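Local coordinates for protein putative poly(3-hydroxybutyrate) depolymerase LpqC (Bordetella parapertussis 12822, PDB 3D0K) that is probably a serine hydrolase of the alpha/beta-hydrolase fold that may cleave the ester bonds of poly(3-hydroxybutyrate), at residues A[145-156]-A[169-178]; A[203-214]-A[258-269]. One frame throughout, in Å; residues are numbered along the deposited sequence.

In the fold
Both contacts belong to one mixed beta sheet, with centres about 11 Å apart, and they follow one another along the chain: interaction 1 closes before interaction 2 opens. Interaction 1 lies about 6 Å from the centre of the chain, where strand 142-147, helix 149-160 and strand 168-172 form a beta-alpha-beta unit. Interaction 2 pairs strand 209-213 with the outermost strand 262-266. Strands 168-172 and 209-213 are neighbours, and the four strands lie side by side, all parallel. Their C-terminal ends probably gather a catalytic triad: Ser148 follows strand 142-147, while Asp216 and His271 come shortly after the two strands of interaction 2.

Interaction 1: residues A[145-156]-A[169-178]; sequences FGHSAGGQFVHR and VTAANPGWYT. With SO4 (sulfate ion), chain E; SO4 (sulfate ion), chain G.
What is probably the nucleophile elbow of an alpha/beta hydrolase, with Ser148 at its apex, is packed here against the next parallel strand and the loop beyond it. Gly146 bonds to the residues before and after its partner Ala171: Gly146 N donates to Thr170 O at 3.2 Å, and Ala172 N donates to Gly146 O at 2.8 Å. Ser148 N then donates to Ala172 O. Glycine suits position 146 because Gly150 O lies where a side chain would begin. Gly151, on the helix, faces Ala172 O and Pro174 and lets helix and strand come close. Asn173, which itself bonds Gly213 through OD1, lays its side chain alongside that of His147.

Farther along helix 149-160, Gln152 is extended beyond CG and crosses the indole of Trp176 at about a right angle. Its NE2 donates to O1 of the chain E sulfate at 2.8 Å, the same oxygen that Gly175 N reaches in a weak bond. Its OE1 receives Arg156 NH1 on a lone pair, at 2.9 Å. Arg156 sets NH2 over one face of the Trp176 ring, 3.2 Å above its plane, while NE donates to Thr178 OG1 at 2.7 Å. That hydroxyl also bonds Pro187 O.

The two ends of the Gln152 amide are thus fixed by different partners, OE1 by an arginine and NE2 by an anion, which settles its rotation. Ser148 OG is modelled too close to the chain E sulfate for details to be trusted, but this donor-lined pocket seems suited to an oxygen-rich group.

Interaction 2: residues A[203-214]-A[258-269]; sequences LLAYPMTILAGD and PFGWQLQVVPGI
Trp261, just ahead of strand 262-266, reaches across to the end of helix 197-205 and to strand 209-213. Its CB lies 3.9 Å from Met208 O. With CG placed anti to the carbonyl carbon (chi1 -56°), the indole swings toward the helix end: CD1 comes 3.3 Å from Tyr206 O, and NE1 donates to Leu203 O at 2.8 Å. That bond is fairly straight (162° at the hydrogen) and lies in the ring plane, although the donor stands above the plane of the carbonyl. On the six-membered ring CZ2 meets Leu203 CG and Leu204 CD2, and at its other side CE3 touches Ile210 CD1 at 3.9 Å. The selenium of Met208, a selenomethionine, sits at a distance above the five-membered ring. Tryptophan suits this place because one flat group offers carbon to the leucines and an N-H to a carbonyl at the helix end.

Gly260 N donates to Leu204 O; glycine suits the place, since its CA lies against Ala205 O with the Tyr206 carbonyl close by. Beyond, the strands alternate bonds in parallel fashion, from Gln262 N to Met208 O as far as Asp214 N to Val266 O. Asp214 OD1 accepts Gly268 N at 2.9 Å, from above the carboxylate plane, and so ties the strand end to the type II turn from Val266 to Ile269.

Around this pair, Tyr244 of helix 237-255 stacks on Trp261 and touches Ile210, Leu211 packs on helix 273-286, and strand 168-172 flanks strand 209-213.

Interaction 1: residues A[145-156]-A[169-178]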
loop_
_atom_site.group_PDB
_atom_site.type_symbol
_atom_site.label_atom_id
_atom_site.label_comp_id
_atom_site.label_asym_id
_atom_site.label_seq_id
_atom_site.Cartn_x
_atom_site.Cartn_y
_atom_site.Cartn_z
ATOM N N PHE A 145 2.544 3.689 -0.447
ATOM C CA PHE A 145 2.709 3.067 -1.779
ATOM C C PHE A 145 2.697 1.556 -1.633
ATOM O O PHE A 145 3.258 1.016 -0.673
ATOM C CB PHE A 145 4.035 3.496 -2.373
ATOM C CG PHE A 145 4.435 2.701 -3.612
ATOM C CD1 PHE A 145 3.937 3.041 -4.869
ATOM C CD2 PHE A 145 5.285 1.624 -3.495
ATOM C CE1 PHE A 145 4.324 2.352 -5.994
ATOM C CE2 PHE A 145 5.673 0.900 -4.600
ATOM C CZ PHE A 145 5.198 1.268 -5.874
ATOM N N GLY A 146 2.086 0.825 -2.583
ATOM C CA GLY A 146 2.145 -0.609 -2.526
ATOM C C GLY A 146 2.195 -1.090 -3.976
ATOM O O GLY A 146 1.549 -0.470 -4.827
ATOM N N HIS A 147 2.969 -2.129 -4.254
ATOM C CA HIS A 147 2.976 -2.718 -5.593
ATOM C C HIS A 147 2.488 -4.167 -5.545
ATOM O O HIS A 147 2.892 -4.943 -4.652
ATOM C CB HIS A 147 4.403 -2.643 -6.177
ATOM C CG HIS A 147 4.534 -3.259 -7.559
ATOM N ND1 HIS A 147 4.108 -2.636 -8.722
ATOM C CD2 HIS A 147 5.080 -4.425 -7.949
ATOM C CE1 HIS A 147 4.380 -3.412 -9.772
ATOM N NE2 HIS A 147 4.923 -4.525 -9.314
ATOM N N SER A 148 1.705 -4.572 -6.562
ATOM C CA SER A 148 1.290 -5.964 -6.682
ATOM C C SER A 148 0.490 -6.416 -5.468
ATOM O O SER A 148 -0.524 -5.772 -5.178
ATOM C CB SER A 148 2.440 -6.913 -7.025
ATOM O OG SER A 148 1.916 -7.953 -7.895
ATOM N N ALA A 149 0.894 -7.480 -4.753
ATOM C CA ALA A 149 0.177 -7.852 -3.504
ATOM C C ALA A 149 0.086 -6.682 -2.533
ATOM O O ALA A 149 -0.875 -6.573 -1.760
ATOM C CB ALA A 149 0.825 -9.077 -2.775
ATOM N N GLY A 150 1.104 -5.820 -2.556
ATOM C CA GLY A 150 1.119 -4.688 -1.655
ATOM C C GLY A 150 0.168 -3.601 -2.203
ATOM O O GLY A 150 -0.313 -2.809 -1.452
ATOM N N GLY A 151 -0.109 -3.566 -3.517
ATOM C CA GLY A 151 -1.131 -2.626 -4.037
ATOM C C GLY A 151 -2.536 -3.218 -3.697
ATOM O O GLY A 151 -3.498 -2.458 -3.468
ATOM N N GLN A 152 -2.657 -4.552 -3.649
ATOM C CA GLN A 152 -3.895 -5.160 -3.048
ATOM C C GLN A 152 -4.053 -4.698 -1.573
ATOM O O GLN A 152 -5.115 -4.232 -1.178
ATOM C CB GLN A 152 -3.858 -6.653 -3.102
ATOM C CG GLN A 152 -3.827 -7.219 -4.509
ATOM C CD GLN A 152 -3.964 -8.722 -4.488
ATOM O OE1 GLN A 152 -4.683 -9.246 -3.669
ATOM N NE2 GLN A 152 -3.299 -9.417 -5.426
ATOM N N PHE A 153 -2.982 -4.819 -0.790
ATOM C CA PHE A 153 -2.979 -4.396 0.622
ATOM C C PHE A 153 -3.394 -2.933 0.785
ATOM O O PHE A 153 -4.249 -2.621 1.615
ATOM C CB PHE A 153 -1.554 -4.643 1.145
ATOM C CG PHE A 153 -1.325 -4.347 2.614
ATOM C CD1 PHE A 153 -1.034 -3.039 3.047
ATOM C CD2 PHE A 153 -1.280 -5.395 3.542
ATOM C CE1 PHE A 153 -0.773 -2.781 4.376
ATOM C CE2 PHE A 153 -0.972 -5.125 4.901
ATOM C CZ PHE A 153 -0.707 -3.831 5.288
ATOM N N VAL A 154 -2.784 -2.042 -0.002
ATOM C CA VAL A 154 -3.031 -0.617 0.146
ATOM C C VAL A 154 -4.492 -0.217 -0.139
ATOM O O VAL A 154 -5.086 0.547 0.642
ATOM C CB VAL A 154 -2.002 0.192 -0.688
ATOM C CG1 VAL A 154 -2.439 1.669 -0.919
ATOM C CG2 VAL A 154 -0.618 0.074 -0.056
ATOM N N HIS A 155 -5.079 -0.724 -1.238
ATOM C CA HIS A 155 -6.477 -0.308 -1.547
ATOM C C HIS A 155 -7.487 -0.910 -0.577
ATOM O O HIS A 155 -8.504 -0.288 -0.283
ATOM C CB HIS A 155 -6.889 -0.503 -3.028
ATOM C CG HIS A 155 -7.208 -1.916 -3.417
ATOM N ND1 HIS A 155 -8.503 -2.399 -3.466
ATOM C CD2 HIS A 155 -6.419 -2.908 -3.896
ATOM C CE1 HIS A 155 -8.486 -3.658 -3.904
ATOM N NE2 HIS A 155 -7.230 -3.999 -4.129
ATOM N N ARG A 156 -7.142 -2.063 -0.017
ATOM C CA ARG A 156 -8.018 -2.728 0.969
ATOM C C ARG A 156 -7.830 -2.037 2.329
ATOM O O ARG A 156 -8.760 -1.976 3.101
ATOM C CB ARG A 156 -7.699 -4.203 1.082
ATOM C CG ARG A 156 -8.121 -4.931 -0.212
ATOM C CD ARG A 156 -7.924 -6.426 -0.162
ATOM N NE ARG A 156 -8.323 -6.911 -1.504
ATOM C CZ ARG A 156 -7.711 -7.847 -2.221
ATOM N NH1 ARG A 156 -6.667 -8.513 -1.739
ATOM N NH2 ARG A 156 -8.169 -8.153 -3.442
ATOM N N VAL A 169 -1.796 8.378 -1.365
ATOM C CA VAL A 169 -1.866 6.929 -1.413
ATOM C C VAL A 169 -1.913 6.505 -2.895
ATOM O O VAL A 169 -2.691 7.038 -3.692
ATOM C CB VAL A 169 -3.124 6.347 -0.697
ATOM C CG1 VAL A 169 -3.155 4.784 -0.827
ATOM C CG2 VAL A 169 -3.145 6.795 0.814
ATOM N N THR A 170 -1.036 5.582 -3.227
ATOM C CA THR A 170 -0.945 4.995 -4.560
ATOM C C THR A 170 -0.901 3.466 -4.493
ATOM O O THR A 170 -0.054 2.879 -3.807
ATOM C CB THR A 170 0.294 5.497 -5.258
ATOM O OG1 THR A 170 0.165 6.897 -5.468
ATOM C CG2 THR A 170 0.474 4.770 -6.629
ATOM N N ALA A 171 -1.795 2.815 -5.260
ATOM C CA ALA A 171 -1.750 1.384 -5.368
ATOM C C ALA A 171 -1.302 1.063 -6.788
ATOM O O ALA A 171 -1.911 1.509 -7.754
ATOM C CB ALA A 171 -3.136 0.766 -5.088
ATOM N N ALA A 172 -0.195 0.350 -6.914
ATOM C CA ALA A 172 0.418 0.187 -8.199
ATOM C C ALA A 172 0.287 -1.278 -8.681
ATOM O O ALA A 172 0.673 -2.201 -7.956
ATOM C CB ALA A 172 1.902 0.611 -8.110
ATOM N N ASN A 173 -0.197 -1.503 -9.895
ATOM C CA ASN A 173 -0.342 -2.903 -10.419
ATOM C C ASN A 173 -0.899 -3.939 -9.420
ATOM O O ASN A 173 -0.330 -5.014 -9.301
ATOM C CB ASN A 173 0.999 -3.470 -11.012
ATOM C CG ASN A 173 1.519 -2.647 -12.192
ATOM O OD1 ASN A 173 0.735 -1.987 -12.881
ATOM N ND2 ASN A 173 2.868 -2.613 -12.375
ATOM N N PRO A 174 -1.983 -3.631 -8.670
ATOM C CA PRO A 174 -2.566 -4.743 -7.898
ATOM C C PRO A 174 -2.970 -5.911 -8.812
ATOM O O PRO A 174 -3.491 -5.655 -9.911
ATOM C CB PRO A 174 -3.853 -4.124 -7.285
ATOM C CG PRO A 174 -3.537 -2.626 -7.216
ATOM C CD PRO A 174 -2.743 -2.366 -8.486
ATOM N N GLY A 175 -2.807 -7.162 -8.331
ATOM C CA GLY A 175 -3.198 -8.345 -9.124
ATOM C C GLY A 175 -4.720 -8.423 -9.315
ATOM O O GLY A 175 -5.177 -8.878 -10.350
ATOM N N TRP A 176 -5.502 -7.984 -8.326
ATOM C CA TRP A 176 -6.963 -7.920 -8.456
ATOM C C TRP A 176 -7.494 -7.049 -7.298
ATOM O O TRP A 176 -6.727 -6.645 -6.440
ATOM C CB TRP A 176 -7.608 -9.335 -8.441
ATOM C CG TRP A 176 -7.728 -9.941 -7.103
ATOM C CD1 TRP A 176 -6.694 -10.313 -6.267
ATOM C CD2 TRP A 176 -8.944 -10.284 -6.414
ATOM N NE1 TRP A 176 -7.211 -10.840 -5.105
ATOM C CE2 TRP A 176 -8.575 -10.866 -5.178
ATOM C CE3 TRP A 176 -10.306 -10.196 -6.742
ATOM C CZ2 TRP A 176 -9.524 -11.316 -4.231
ATOM C CZ3 TRP A 176 -11.269 -10.674 -5.787
ATOM C CH2 TRP A 176 -10.860 -11.215 -4.565
ATOM N N TYR A 177 -8.791 -6.779 -7.286
ATOM C CA TYR A 177 -9.298 -5.710 -6.438
ATOM C C TYR A 177 -10.522 -6.169 -5.664
ATOM O O TYR A 177 -11.385 -6.923 -6.152
ATOM C CB TYR A 177 -9.721 -4.507 -7.304
ATOM C CG TYR A 177 -8.605 -3.828 -8.056
ATOM C CD1 TYR A 177 -7.989 -2.662 -7.527
ATOM C CD2 TYR A 177 -8.109 -4.368 -9.262
ATOM C CE1 TYR A 177 -6.957 -2.040 -8.195
ATOM C CE2 TYR A 177 -7.057 -3.745 -9.938
ATOM C CZ TYR A 177 -6.505 -2.579 -9.384
ATOM O OH TYR A 177 -5.480 -1.969 -10.039
ATOM N N THR A 178 -10.651 -5.596 -4.483
ATOM C CA THR A 178 -11.930 -5.623 -3.745
ATOM C C THR A 178 -12.787 -4.524 -4.390
ATOM O O THR A 178 -12.440 -3.322 -4.337
ATOM C CB THR A 178 -11.672 -5.195 -2.280
ATOM O OG1 THR A 178 -10.932 -6.244 -1.602
ATOM C CG2 THR A 178 -13.019 -5.041 -1.541
HETATM S S SO4 E . -0.351 -9.918 -7.378
HETATM O O1 SO4 E . -0.927 -8.693 -6.821
HETATM O O2 SO4 E . -1.222 -11.022 -6.943
HETATM O O3 SO4 E . -0.277 -9.969 -8.810
HETATM O O4 SO4 E . 0.915 -10.274 -6.772
HETATM S S SO4 G . 6.238 -8.169 -7.268
HETATM O O1 SO4 G . 6.143 -7.190 -8.334
HETATM O O2 SO4 G . 5.102 -9.068 -7.339
HETATM O O3 SO4 G . 7.477 -8.923 -7.391
HETATM O O4 SO4 G . 6.265 -7.450 -5.990
#

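Interaction 2: residues A[203-214]-A[258-269]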
loop_
_atom_site.group_PDB
_atom_site.type_symbol
_atom_site.label_atom_id
_atom_site.label_comp_id
_atom_site.label_asym_id
_atom_site.label_seq_id
_atom_site.Cartn_x
_atom_site.Cartn_y
_atom_site.Cartn_z
ATOM N N LEU A 203 -13.800 5.931 1.218
ATOM C CA LEU A 203 -12.939 5.317 0.158
ATOM C C LEU A 203 -13.063 6.040 -1.160
ATOM O O LEU A 203 -12.047 6.410 -1.815
ATOM C CB LEU A 203 -13.284 3.829 -0.007
ATOM C CG LEU A 203 -12.666 3.069 -1.182
ATOM C CD1 LEU A 203 -11.136 2.977 -0.992
ATOM C CD2 LEU A 203 -13.346 1.726 -1.387
ATOM N N LEU A 204 -14.309 6.183 -1.629
ATOM C CA LEU A 204 -14.584 6.859 -2.881
ATOM C C LEU A 204 -14.101 8.295 -2.973
ATOM O O LEU A 204 -13.683 8.717 -4.026
ATOM C CB LEU A 204 -16.086 6.767 -3.235
ATOM C CG LEU A 204 -16.628 5.354 -3.532
ATOM C CD1 LEU A 204 -18.155 5.358 -3.614
ATOM C CD2 LEU A 204 -16.012 4.768 -4.848
ATOM N N ALA A 205 -14.135 9.031 -1.861
ATOM C CA ALA A 205 -13.781 10.447 -1.847
ATOM C C ALA A 205 -12.277 10.658 -1.924
ATOM O O ALA A 205 -11.798 11.713 -2.399
ATOM C CB ALA A 205 -14.334 11.108 -0.577
ATOM N N TYR A 206 -11.526 9.675 -1.411
ATOM C CA TYR A 206 -10.099 9.864 -1.191
ATOM C C TYR A 206 -9.389 9.998 -2.544
ATOM O O TYR A 206 -9.710 9.262 -3.482
ATOM C CB TYR A 206 -9.503 8.711 -0.359
ATOM C CG TYR A 206 -8.088 9.103 0.150
ATOM C CD1 TYR A 206 -6.974 8.920 -0.656
ATOM C CD2 TYR A 206 -7.903 9.707 1.414
ATOM C CE1 TYR A 206 -5.716 9.300 -0.248
ATOM C CE2 TYR A 206 -6.623 10.090 1.847
ATOM C CZ TYR A 206 -5.530 9.869 0.998
ATOM O OH TYR A 206 -4.255 10.223 1.412
ATOM N N PRO A 207 -8.428 10.929 -2.662
ATOM C CA PRO A 207 -7.702 11.045 -3.956
ATOM C C PRO A 207 -6.631 9.956 -4.205
ATOM O O PRO A 207 -5.457 10.268 -4.477
ATOM C CB PRO A 207 -7.081 12.442 -3.870
ATOM C CG PRO A 207 -6.725 12.561 -2.377
ATOM C CD PRO A 207 -7.987 11.951 -1.683
HETATM N N MSE A 208 -7.029 8.698 -4.129
HETATM C CA MSE A 208 -6.107 7.604 -4.294
HETATM C C MSE A 208 -5.681 7.551 -5.750
HETATM O O MSE A 208 -6.533 7.715 -6.589
HETATM C CB MSE A 208 -6.847 6.272 -3.962
HETATM C CG MSE A 208 -5.901 5.098 -4.116
HETATM SE SE MSE A 208 -6.758 3.500 -3.280
HETATM C CE MSE A 208 -7.196 4.468 -1.676
ATOM N N THR A 209 -4.392 7.302 -6.041
ATOM C CA THR A 209 -3.917 7.027 -7.412
ATOM C C THR A 209 -3.887 5.511 -7.608
ATOM O O THR A 209 -3.323 4.753 -6.794
ATOM C CB THR A 209 -2.485 7.575 -7.654
ATOM O OG1 THR A 209 -2.466 8.968 -7.375
ATOM C CG2 THR A 209 -2.013 7.355 -9.091
ATOM N N ILE A 210 -4.476 5.075 -8.712
ATOM C CA ILE A 210 -4.283 3.736 -9.178
ATOM C C ILE A 210 -3.230 3.839 -10.236
ATOM O O ILE A 210 -3.460 4.486 -11.276
ATOM C CB ILE A 210 -5.561 3.165 -9.763
ATOM C CG1 ILE A 210 -6.666 3.174 -8.673
ATOM C CG2 ILE A 210 -5.272 1.795 -10.407
ATOM C CD1 ILE A 210 -8.115 3.185 -9.372
ATOM N N LEU A 211 -2.046 3.259 -9.972
ATOM C CA LEU A 211 -0.925 3.422 -10.909
ATOM C C LEU A 211 -0.764 2.113 -11.681
ATOM O O LEU A 211 -0.475 1.054 -11.075
ATOM C CB LEU A 211 0.358 3.759 -10.193
ATOM C CG LEU A 211 1.580 4.287 -10.927
ATOM C CD1 LEU A 211 1.328 5.650 -11.652
ATOM C CD2 LEU A 211 2.772 4.481 -9.935
ATOM N N ALA A 212 -0.968 2.190 -12.987
ATOM C CA ALA A 212 -1.075 0.969 -13.815
ATOM C C ALA A 212 -0.083 0.994 -14.989
ATOM O O ALA A 212 -0.168 1.868 -15.849
ATOM C CB ALA A 212 -2.535 0.774 -14.294
ATOM N N GLY A 213 0.843 0.031 -15.037
ATOM C CA GLY A 213 1.763 -0.078 -16.174
ATOM C C GLY A 213 1.010 -0.653 -17.341
ATOM O O GLY A 213 0.291 -1.663 -17.199
ATOM N N ASP A 214 1.123 -0.021 -18.511
ATOM C CA ASP A 214 0.366 -0.495 -19.673
ATOM C C ASP A 214 0.966 -1.703 -20.384
ATOM O O ASP A 214 0.388 -2.231 -21.341
ATOM C CB ASP A 214 0.003 0.651 -20.634
ATOM C CG ASP A 214 1.188 1.174 -21.453
ATOM O OD1 ASP A 214 2.299 0.576 -21.440
ATOM O OD2 ASP A 214 0.977 2.211 -22.139
ATOM N N PRO A 258 -19.073 12.459 -3.991
ATOM C CA PRO A 258 -17.791 12.873 -4.622
ATOM C C PRO A 258 -16.830 11.677 -4.873
ATOM O O PRO A 258 -16.792 10.698 -4.075
ATOM C CB PRO A 258 -17.175 13.876 -3.634
ATOM C CG PRO A 258 -17.995 13.814 -2.374
ATOM C CD PRO A 258 -19.290 13.057 -2.648
ATOM N N PHE A 259 -16.100 11.744 -5.999
ATOM C CA PHE A 259 -15.207 10.668 -6.412
ATOM C C PHE A 259 -13.813 11.233 -6.653
ATOM O O PHE A 259 -13.633 12.072 -7.531
ATOM C CB PHE A 259 -15.724 10.060 -7.698
ATOM C CG PHE A 259 -14.887 8.934 -8.239
ATOM C CD1 PHE A 259 -14.747 7.737 -7.513
ATOM C CD2 PHE A 259 -14.334 9.024 -9.534
ATOM C CE1 PHE A 259 -14.010 6.688 -8.031
ATOM C CE2 PHE A 259 -13.573 7.941 -10.070
ATOM C CZ PHE A 259 -13.427 6.796 -9.342
ATOM N N GLY A 260 -12.843 10.750 -5.880
ATOM C CA GLY A 260 -11.498 11.329 -5.826
ATOM C C GLY A 260 -10.426 10.522 -6.546
ATOM O O GLY A 260 -9.299 11.022 -6.725
ATOM N N TRP A 261 -10.745 9.302 -6.980
ATOM C CA TRP A 261 -9.676 8.427 -7.528
ATOM C C TRP A 261 -9.129 8.964 -8.834
ATOM O O TRP A 261 -9.828 9.647 -9.567
ATOM C CB TRP A 261 -10.144 6.995 -7.748
ATOM C CG TRP A 261 -10.713 6.287 -6.580
ATOM C CD1 TRP A 261 -10.778 6.709 -5.232
ATOM C CD2 TRP A 261 -11.276 4.982 -6.615
ATOM N NE1 TRP A 261 -11.375 5.720 -4.481
ATOM C CE2 TRP A 261 -11.669 4.650 -5.293
ATOM C CE3 TRP A 261 -11.474 4.040 -7.657
ATOM C CZ2 TRP A 261 -12.300 3.435 -4.975
ATOM C CZ3 TRP A 261 -12.070 2.802 -7.338
ATOM C CH2 TRP A 261 -12.495 2.518 -6.015
ATOM N N GLN A 262 -7.851 8.671 -9.104
ATOM C CA GLN A 262 -7.248 8.981 -10.374
ATOM C C GLN A 262 -6.596 7.711 -10.874
ATOM O O GLN A 262 -5.880 7.036 -10.119
ATOM C CB GLN A 262 -6.178 10.068 -10.205
ATOM C CG GLN A 262 -6.636 11.242 -9.309
ATOM C CD GLN A 262 -7.146 12.465 -10.082
ATOM O OE1 GLN A 262 -6.688 13.596 -9.833
ATOM N NE2 GLN A 262 -8.070 12.258 -11.031
ATOM N N LEU A 263 -6.840 7.405 -12.137
ATOM C CA LEU A 263 -6.168 6.332 -12.847
ATOM C C LEU A 263 -4.964 6.889 -13.617
ATOM O O LEU A 263 -5.115 7.709 -14.534
ATOM C CB LEU A 263 -7.145 5.614 -13.794
ATOM C CG LEU A 263 -6.496 4.484 -14.632
ATOM C CD1 LEU A 263 -6.035 3.303 -13.734
ATOM C CD2 LEU A 263 -7.404 3.933 -15.760
ATOM N N GLN A 264 -3.767 6.467 -13.257
ATOM C CA GLN A 264 -2.583 6.998 -13.935
ATOM C C GLN A 264 -1.892 5.872 -14.678
ATOM O O GLN A 264 -1.331 4.980 -14.062
ATOM C CB GLN A 264 -1.635 7.650 -12.892
ATOM C CG GLN A 264 -0.299 8.064 -13.507
ATOM C CD GLN A 264 -0.452 9.200 -14.496
ATOM O OE1 GLN A 264 -0.279 9.032 -15.725
ATOM N NE2 GLN A 264 -0.765 10.375 -13.974
ATOM N N VAL A 265 -1.984 5.851 -16.012
ATOM C CA VAL A 265 -1.338 4.809 -16.770
ATOM C C VAL A 265 0.128 5.160 -16.931
ATOM O O VAL A 265 0.460 6.295 -17.259
ATOM C CB VAL A 265 -1.993 4.682 -18.152
ATOM C CG1 VAL A 265 -1.308 3.584 -18.980
ATOM C CG2 VAL A 265 -3.508 4.392 -17.952
ATOM N N VAL A 266 1.006 4.198 -16.716
ATOM C CA VAL A 266 2.435 4.373 -16.992
ATOM C C VAL A 266 2.824 3.733 -18.356
ATOM O O VAL A 266 2.846 2.512 -18.496
ATOM C CB VAL A 266 3.300 3.820 -15.839
ATOM C CG1 VAL A 266 4.765 4.207 -16.030
ATOM C CG2 VAL A 266 2.830 4.349 -14.499
ATOM N N PRO A 267 3.157 4.568 -19.365
ATOM C CA PRO A 267 3.457 3.985 -20.664
ATOM C C PRO A 267 4.799 3.235 -20.667
ATOM O O PRO A 267 5.835 3.756 -20.180
ATOM C CB PRO A 267 3.469 5.194 -21.626
ATOM C CG PRO A 267 3.324 6.440 -20.788
ATOM C CD PRO A 267 3.298 6.034 -19.339
ATOM N N GLY A 268 4.758 2.009 -21.173
ATOM C CA GLY A 268 5.966 1.207 -21.400
ATOM C C GLY A 268 6.554 0.484 -20.190
ATOM O O GLY A 268 7.634 -0.068 -20.286
ATOM N N ILE A 269 5.860 0.478 -19.061
ATOM C CA ILE A 269 6.330 -0.194 -17.870
ATOM C C ILE A 269 5.376 -1.341 -17.612
ATOM O O ILE A 269 4.177 -1.179 -17.788
ATOM C CB ILE A 269 6.376 0.763 -16.653
ATOM C CG1 ILE A 269 7.345 1.949 -16.897
ATOM C CG2 ILE A 269 6.831 0.048 -15.371
ATOM C CD1 ILE A 269 8.784 1.498 -17.358
#